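Local coordinates for protein phenol hydroxylase component phN (Pseudomonas stutzeri, PDB 3U52) that probably hydroxylates phenol and related aromatics with molecular oxygen at a diiron centre, as the oxygenase component of a multicomponent bacterial monooxygenase, at residues Val255-Val258 with Gln259-Ile262; Glu356-Asp359 with Trp360-Glu363; Tyr377-Leu380 with Ala381-Ala385. All blocks are in the same frame, centred on the assembly; numbering follows the deposited sequence.

Contact 1 (Val255-Val258 with Gln259-Ile262)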
loop_
_atom_site.group_PDB
_atom_site.type_symbol
_atom_site.label_atom_id
_atom_site.label_comp_id
_atom_site.label_asym_id
_atom_site.label_seq_id
_atom_site.Cartn_x
_atom_site.Cartn_y
_atom_site.Cartn_z
ATOM N N VAL A 255 -38.658 6.704 27.721
ATOM C CA VAL A 255 -38.919 7.492 26.505
ATOM C C VAL A 255 -38.694 8.976 26.758
ATOM O O VAL A 255 -37.994 9.628 25.950
ATOM C CB VAL A 255 -40.338 7.177 25.834
ATOM C CG1 VAL A 255 -40.688 8.220 24.769
ATOM C CG2 VAL A 255 -40.345 5.782 25.240
ATOM N N PRO A 256 -39.283 9.538 27.856
ATOM C CA PRO A 256 -39.018 10.975 28.066
ATOM C C PRO A 256 -37.552 11.313 28.417
ATOM O O PRO A 256 -37.085 12.405 28.093
ATOM C CB PRO A 256 -39.940 11.339 29.231
ATOM C CG PRO A 256 -40.157 10.021 29.934
ATOM C CD PRO A 256 -40.243 9.010 28.852
ATOM N N ILE A 257 -36.838 10.392 29.064
ATOM C CA ILE A 257 -35.418 10.629 29.372
ATOM C C ILE A 257 -34.616 10.719 28.056
ATOM O O ILE A 257 -33.777 11.610 27.894
ATOM C CB ILE A 257 -34.829 9.485 30.251
ATOM C CG1 ILE A 257 -35.644 9.351 31.572
ATOM C CG2 ILE A 257 -33.307 9.738 30.478
ATOM C CD1 ILE A 257 -35.262 8.118 32.412
ATOM N N VAL A 258 -34.871 9.764 27.154
ATOM C CA VAL A 258 -34.206 9.722 25.856
ATOM C C VAL A 258 -34.581 10.944 25.066
ATOM O O VAL A 258 -33.753 11.495 24.369
ATOM C CB VAL A 258 -34.560 8.437 25.033
ATOM C CG1 VAL A 258 -34.051 8.546 23.616
ATOM C CG2 VAL A 258 -33.945 7.191 25.679
ATOM N N GLN A 259 -35.833 11.389 25.170
ATOM C CA GLN A 259 -36.244 12.606 24.438
ATOM C C GLN A 259 -35.411 13.827 24.846
ATOM O O GLN A 259 -34.959 14.630 23.991
ATOM C CB GLN A 259 -37.755 12.925 24.640
ATOM C CG GLN A 259 -38.150 14.162 23.794
ATOM C CD GLN A 259 -38.144 13.841 22.312
ATOM O OE1 GLN A 259 -37.365 14.400 21.512
ATOM N NE2 GLN A 259 -38.999 12.947 21.933
ATOM N N ARG A 260 -35.233 13.996 26.147
ATOM C CA ARG A 260 -34.417 15.093 26.643
ATOM C C ARG A 260 -32.962 14.987 26.163
ATOM O O ARG A 260 -32.344 16.013 25.857
ATOM C CB ARG A 260 -34.409 15.138 28.178
ATOM C CG ARG A 260 -35.685 15.729 28.800
ATOM C CD ARG A 260 -35.620 15.634 30.358
ATOM N NE ARG A 260 -36.898 15.083 30.831
ATOM C CZ ARG A 260 -37.055 14.042 31.636
ATOM N NH1 ARG A 260 -36.016 13.414 32.176
ATOM N NH2 ARG A 260 -38.285 13.665 31.931
ATOM N N TRP A 261 -32.394 13.778 26.176
ATOM C CA TRP A 261 -31.017 13.596 25.641
ATOM C C TRP A 261 -30.933 13.898 24.163
ATOM O O TRP A 261 -29.945 14.438 23.722
ATOM C CB TRP A 261 -30.445 12.192 25.877
ATOM C CG TRP A 261 -30.215 11.893 27.332
ATOM C CD1 TRP A 261 -29.978 12.795 28.329
ATOM C CD2 TRP A 261 -30.140 10.601 27.923
ATOM N NE1 TRP A 261 -29.800 12.136 29.528
ATOM C CE2 TRP A 261 -29.884 10.788 29.306
ATOM C CE3 TRP A 261 -30.261 9.296 27.415
ATOM C CZ2 TRP A 261 -29.728 9.705 30.207
ATOM C CZ3 TRP A 261 -30.125 8.219 28.316
ATOM C CH2 TRP A 261 -29.876 8.445 29.689
ATOM N N ILE A 262 -31.948 13.510 23.392
ATOM C CA ILE A 262 -31.957 13.823 21.951
ATOM C C ILE A 262 -31.974 15.372 21.806
ATOM O O ILE A 262 -31.211 15.939 21.039
ATOM C CB ILE A 262 -33.148 13.145 21.244
ATOM C CG1 ILE A 262 -32.914 11.620 21.064
ATOM C CG2 ILE A 262 -33.483 13.800 19.924
ATOM C CD1 ILE A 262 -34.146 10.857 20.561
#
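Ile262 N donates to Val258 O at 2.9 Å, one of two equally short links in this part of the helix, near the start of helix 254-283. Gln259 N reaches Val255 O at a similar length, and Arg260 N to Pro256 O and Trp261 N to Ile257 O complete the i to i+4 alpha-helical series. Ile257 and Trp261 lie alongside each other and point the same way. Because Ile257 CG2 is anti to the backbone N (CG1 at chi1 -58°), this methyl sits over one face of the indole. It stands 3.7 Å from the centroid of the six-membered ring and 16° off the ring normal, a CH-pi contact, with Trp261 CZ2 its nearest ring atom at 3.6 Å. Val258 CG1 meets Ile262 CD1, one turn on, at 3.8 Å. Arg260 bends at chi3 (-132°) and folds back toward the preceding turn, laying a face of its guanidinium over Pro256 O, with Arg260 NH2 3.9 Å from Pro256 CB. The apolar side is buried against neighbouring helices: Val258 packs on Ile244, Ile247 and Leu248 of helix 220-250, while Trp261 touches Phe188 and Thr192 and Ile262 touches Phe196, all of helix 187-216. Both of those helices also supply iron ligands, and the Ile262 side chain comes to about 4 Å from a bound xenon. The chemistry thus divides the helix: hydrocarbon and indole surfaces join it to the diiron-bearing helices, whereas the folded arginine keeps its charge on the exposed side.

Contact 2 (Glu356-Asp359 with Trp360-Glu363)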
loop_
_atom_site.group_PDB
_atom_site.type_symbol
_atom_site.label_atom_id
_atom_site.label_comp_id
_atom_site.label_asym_id
_atom_site.label_seq_id
_atom_site.Cartn_x
_atom_site.Cartn_y
_atom_site.Cartn_z
ATOM N N GLU A 356 -14.077 34.804 -7.078
ATOM C CA GLU A 356 -14.767 33.600 -7.565
ATOM C C GLU A 356 -15.475 32.775 -6.457
ATOM O O GLU A 356 -16.553 32.261 -6.669
ATOM C CB GLU A 356 -13.804 32.724 -8.378
ATOM C CG GLU A 356 -12.445 32.445 -7.708
ATOM C CD GLU A 356 -11.291 33.396 -8.162
ATOM O OE1 GLU A 356 -10.180 32.859 -8.439
ATOM O OE2 GLU A 356 -11.476 34.648 -8.233
ATOM N N GLU A 357 -14.857 32.669 -5.280
ATOM C CA GLU A 357 -15.469 32.014 -4.129
ATOM C C GLU A 357 -16.687 32.794 -3.680
ATOM O O GLU A 357 -17.731 32.237 -3.391
ATOM C CB GLU A 357 -14.453 31.908 -3.003
ATOM C CG GLU A 357 -13.256 31.025 -3.331
ATOM C CD GLU A 357 -12.281 30.920 -2.142
ATOM O OE1 GLU A 357 -11.382 31.801 -1.989
ATOM O OE2 GLU A 357 -12.428 29.962 -1.351
ATOM N N MET A 358 -16.575 34.107 -3.660
ATOM C CA MET A 358 -17.713 34.928 -3.320
ATOM C C MET A 358 -18.892 34.815 -4.272
ATOM O O MET A 358 -20.052 34.815 -3.814
ATOM C CB MET A 358 -17.277 36.366 -3.136
ATOM C CG MET A 358 -16.733 36.603 -1.693
ATOM S SD MET A 358 -16.088 38.187 -1.341
ATOM C CE MET A 358 -17.488 39.297 -1.426
ATOM N N ASP A 359 -18.630 34.736 -5.582
ATOM C CA ASP A 359 -19.738 34.492 -6.528
ATOM C C ASP A 359 -20.364 33.106 -6.322
ATOM O O ASP A 359 -21.577 32.958 -6.444
ATOM C CB ASP A 359 -19.300 34.695 -7.990
ATOM C CG ASP A 359 -18.728 36.103 -8.252
ATOM O OD1 ASP A 359 -18.933 37.031 -7.430
ATOM O OD2 ASP A 359 -18.029 36.263 -9.283
ATOM N N TRP A 360 -19.549 32.095 -5.996
ATOM C CA TRP A 360 -20.084 30.758 -5.580
ATOM C C TRP A 360 -20.958 30.906 -4.342
ATOM O O TRP A 360 -22.052 30.378 -4.269
ATOM C CB TRP A 360 -18.935 29.769 -5.312
ATOM C CG TRP A 360 -19.348 28.354 -4.817
ATOM C CD1 TRP A 360 -19.689 27.293 -5.586
ATOM C CD2 TRP A 360 -19.403 27.892 -3.454
ATOM N NE1 TRP A 360 -19.969 26.177 -4.795
ATOM C CE2 TRP A 360 -19.796 26.529 -3.480
ATOM C CE3 TRP A 360 -19.129 28.489 -2.214
ATOM C CZ2 TRP A 360 -19.946 25.770 -2.319
ATOM C CZ3 TRP A 360 -19.294 27.718 -1.034
ATOM C CH2 TRP A 360 -19.685 26.381 -1.107
ATOM N N MET A 361 -20.488 31.668 -3.358
ATOM C CA MET A 361 -21.341 31.967 -2.170
ATOM C C MET A 361 -22.691 32.651 -2.431
ATOM O O MET A 361 -23.678 32.256 -1.826
ATOM C CB MET A 361 -20.573 32.772 -1.123
ATOM C CG MET A 361 -20.240 31.972 0.103
ATOM S SD MET A 361 -18.500 31.754 0.365
ATOM C CE MET A 361 -17.924 33.394 0.687
ATOM N N SER A 362 -22.716 33.660 -3.315
ATOM C CA SER A 362 -23.953 34.328 -3.756
ATOM C C SER A 362 -24.987 33.325 -4.338
ATOM O O SER A 362 -26.178 33.386 -4.028
ATOM C CB SER A 362 -23.608 35.365 -4.835
ATOM O OG SER A 362 -22.694 36.319 -4.356
ATOM N N GLU A 363 -24.502 32.406 -5.165
ATOM C CA GLU A 363 -25.290 31.305 -5.727
ATOM C C GLU A 363 -25.773 30.272 -4.687
ATOM O O GLU A 363 -26.944 29.904 -4.666
ATOM C CB GLU A 363 -24.438 30.632 -6.808
ATOM C CG GLU A 363 -25.162 29.743 -7.768
ATOM C CD GLU A 363 -24.160 29.053 -8.685
ATOM O OE1 GLU A 363 -23.706 29.701 -9.675
ATOM O OE2 GLU A 363 -23.800 27.876 -8.385
#
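Glu357 and Met361 share the shortest bond of this alpha-helical segment, part of the short helix 355-364, where Met361 N donates to Glu357 O at 2.8 Å. The other backbone bonds follow the same i to i+4 pattern: Ser362 N to Met358 O at 2.9 Å, Trp360 N to Glu356 O at 3.1 Å and Glu363 N to Asp359 O at 3.2 Å. Apolar packing between the two halves is slight. Met361 is bent at chi2 (116°) and chi3 (66°), and this double bend brings its terminal methyl back across Met358, with Met361 CE 4.2 Å from Met358 CG. Both methionines also rest on Phe369 at the start of helix 369-385, and Met361 touches Tyr282 of helix 254-283 as well. In Trp360 a chi1 near 180° (178°) swings the indole off the preceding turn, toward Asp281, Lys287 and Ser290, and the edge of the ring, near its plane, faces Glu357 O. The charged and polar ends find their partners elsewhere in the chain. The buried carboxylate of Glu357 is divided between Arg92 at OE1 and Lys287 at OE2, which would favour its charged form, and OE1 also accepts from Glu354 N. Arg374 NH2 bridges two successive turns, making a salt bridge to Asp359 OD1 and a hydrogen bond to Ser362 OG, which Asp370 OD1 binds too. Met361 CB sits 3.4 Å from Met358 O, and Trp360 CB lies at the same distance from Glu357 O.

Contact 3 (Tyr377-Leu380 with Ala381-Ala385)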
loop_
_atom_site.group_PDB
_atom_site.type_symbol
_atom_site.label_atom_id
_atom_site.label_comp_id
_atom_site.label_asym_id
_atom_site.label_seq_id
_atom_site.Cartn_x
_atom_site.Cartn_y
_atom_site.Cartn_z
ATOM N N TYR A 377 -16.849 41.586 3.579
ATOM C CA TYR A 377 -15.585 41.318 2.860
ATOM C C TYR A 377 -15.155 42.548 2.023
ATOM O O TYR A 377 -13.973 42.850 1.932
ATOM C CB TYR A 377 -15.689 40.028 2.027
ATOM C CG TYR A 377 -16.072 38.803 2.899
ATOM C CD1 TYR A 377 -15.265 38.403 3.975
ATOM C CD2 TYR A 377 -17.244 38.074 2.655
ATOM C CE1 TYR A 377 -15.642 37.301 4.808
ATOM C CE2 TYR A 377 -17.624 36.987 3.464
ATOM C CZ TYR A 377 -16.822 36.621 4.534
ATOM O OH TYR A 377 -17.191 35.559 5.317
ATOM N N GLU A 378 -16.119 43.284 1.474
ATOM C CA GLU A 378 -15.782 44.536 0.777
ATOM C C GLU A 378 -15.037 45.513 1.718
ATOM O O GLU A 378 -13.935 45.995 1.386
ATOM C CB GLU A 378 -17.021 45.145 0.152
ATOM C CG GLU A 378 -17.651 44.224 -0.881
ATOM C CD GLU A 378 -18.895 44.818 -1.525
ATOM O OE1 GLU A 378 -19.345 44.292 -2.582
ATOM O OE2 GLU A 378 -19.426 45.811 -0.988
ATOM N N TYR A 379 -15.632 45.773 2.892
ATOM C CA TYR A 379 -15.024 46.615 3.924
ATOM C C TYR A 379 -13.688 46.079 4.449
ATOM O O TYR A 379 -12.718 46.835 4.558
ATOM C CB TYR A 379 -16.002 46.846 5.103
ATOM C CG TYR A 379 -15.383 47.680 6.220
ATOM C CD1 TYR A 379 -15.242 49.085 6.095
ATOM C CD2 TYR A 379 -14.897 47.074 7.358
ATOM C CE1 TYR A 379 -14.632 49.863 7.114
ATOM C CE2 TYR A 379 -14.271 47.836 8.380
ATOM C CZ TYR A 379 -14.164 49.224 8.241
ATOM O OH TYR A 379 -13.555 49.962 9.217
ATOM N N LEU A 380 -13.630 44.780 4.775
ATOM C CA LEU A 380 -12.397 44.243 5.362
ATOM C C LEU A 380 -11.252 44.273 4.344
ATOM O O LEU A 380 -10.109 44.508 4.710
ATOM C CB LEU A 380 -12.611 42.811 5.859
ATOM C CG LEU A 380 -13.566 42.677 7.025
ATOM C CD1 LEU A 380 -13.901 41.182 7.208
ATOM C CD2 LEU A 380 -12.953 43.319 8.276
ATOM N N ALA A 381 -11.574 44.092 3.062
ATOM C CA ALA A 381 -10.523 44.167 2.031
ATOM C C ALA A 381 -10.002 45.609 1.800
ATOM O O ALA A 381 -8.806 45.822 1.613
ATOM C CB ALA A 381 -11.007 43.547 0.738
ATOM N N LYS A 382 -10.891 46.579 1.832
ATOM C CA LYS A 382 -10.471 47.972 1.736
ATOM C C LYS A 382 -9.574 48.323 2.927
ATOM O O LYS A 382 -8.497 48.932 2.767
ATOM C CB LYS A 382 -11.701 48.853 1.786
ATOM C CG LYS A 382 -12.437 49.003 0.482
ATOM C CD LYS A 382 -13.864 49.520 0.767
ATOM C CE LYS A 382 -14.076 49.914 2.266
ATOM N NZ LYS A 382 -13.267 51.092 2.835
ATOM N N GLU A 383 -10.000 47.915 4.118
ATOM C CA GLU A 383 -9.166 48.076 5.294
ATOM C C GLU A 383 -7.797 47.406 5.161
ATOM O O GLU A 383 -6.785 48.052 5.430
ATOM C CB GLU A 383 -9.919 47.626 6.520
ATOM C CG GLU A 383 -11.024 48.655 6.886
ATOM C CD GLU A 383 -10.480 50.078 7.178
ATOM O OE1 GLU A 383 -9.908 50.308 8.287
ATOM O OE2 GLU A 383 -10.644 50.971 6.312
ATOM N N ALA A 384 -7.758 46.150 4.700
ATOM C CA ALA A 384 -6.491 45.405 4.570
ATOM C C ALA A 384 -5.583 46.088 3.517
ATOM O O ALA A 384 -4.387 46.277 3.782
ATOM C CB ALA A 384 -6.760 43.950 4.222
ATOM N N ALA A 385 -6.174 46.500 2.382
ATOM C CA ALA A 385 -5.470 47.227 1.313
ATOM C C ALA A 385 -4.819 48.515 1.816
ATOM O O ALA A 385 -3.788 48.933 1.285
ATOM C CB ALA A 385 -6.427 47.540 0.155
#
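Tyr379 and Glu383 pair by CH-pi contact one alpha-helical turn apart, near the C-terminal end of helix 369-385. Glu383 CG lies over one face of the phenol ring, 3.8 Å from its centroid and 23° off the normal, nearest to Tyr379 CZ at 3.5 Å. A bend at chi2 (-59°) folds the glutamate back over the ring. Ring and carboxylate planes are 7° apart. Glu383 CD lies 3.7 Å from Tyr379 OH, and Arg388 makes a salt bridge to OE1 of the acid. Lys382 crosses the tyrosine at about a right angle, its CE 4.1 Å from Tyr379 CD1. Beneath the side chains, Glu383 N donates a hydrogen bond to Tyr379 O at 3.0 Å. Leu380 touches the following turn mainly through its backbone, Leu380 O accepting from Ala384 N at 2.9 Å, while its side chain packs on Tyr340, Phe390 and an aromatic side chain of another protein chain. That neighbouring chain also covers part of Tyr379 and forms a weak hydrogen bond between its backbone and Tyr379 OH, placing this part of the helix at an interface between chains. Ala381 N donates a hydrogen bond to Tyr377 O, and Ala381 CB lies 3.3 Å from the same oxygen.

How the contacts relate
All three contacts are local, each within one helix, and follow in series along the chain; none closes a long loop, and none nests or crosses. Contact 1 lies near the beginning of helix 254-283, joining it to the helices at the diiron centre. Helix 254-283 then runs toward the far side of the chain, where Tyr282, near its end and beside contact 2, hydrogen-bonds through its OH to Tyr377 OH of contact 3. Contacts 2 and 3, on successive helices with centres about 17 Å apart, meet directly through Met358 SD and Tyr377 CB at 3.9 Å. Contact 1 stays remote, its nearest atoms about 27 Å from contact 2 and about 29 Å from contact 3.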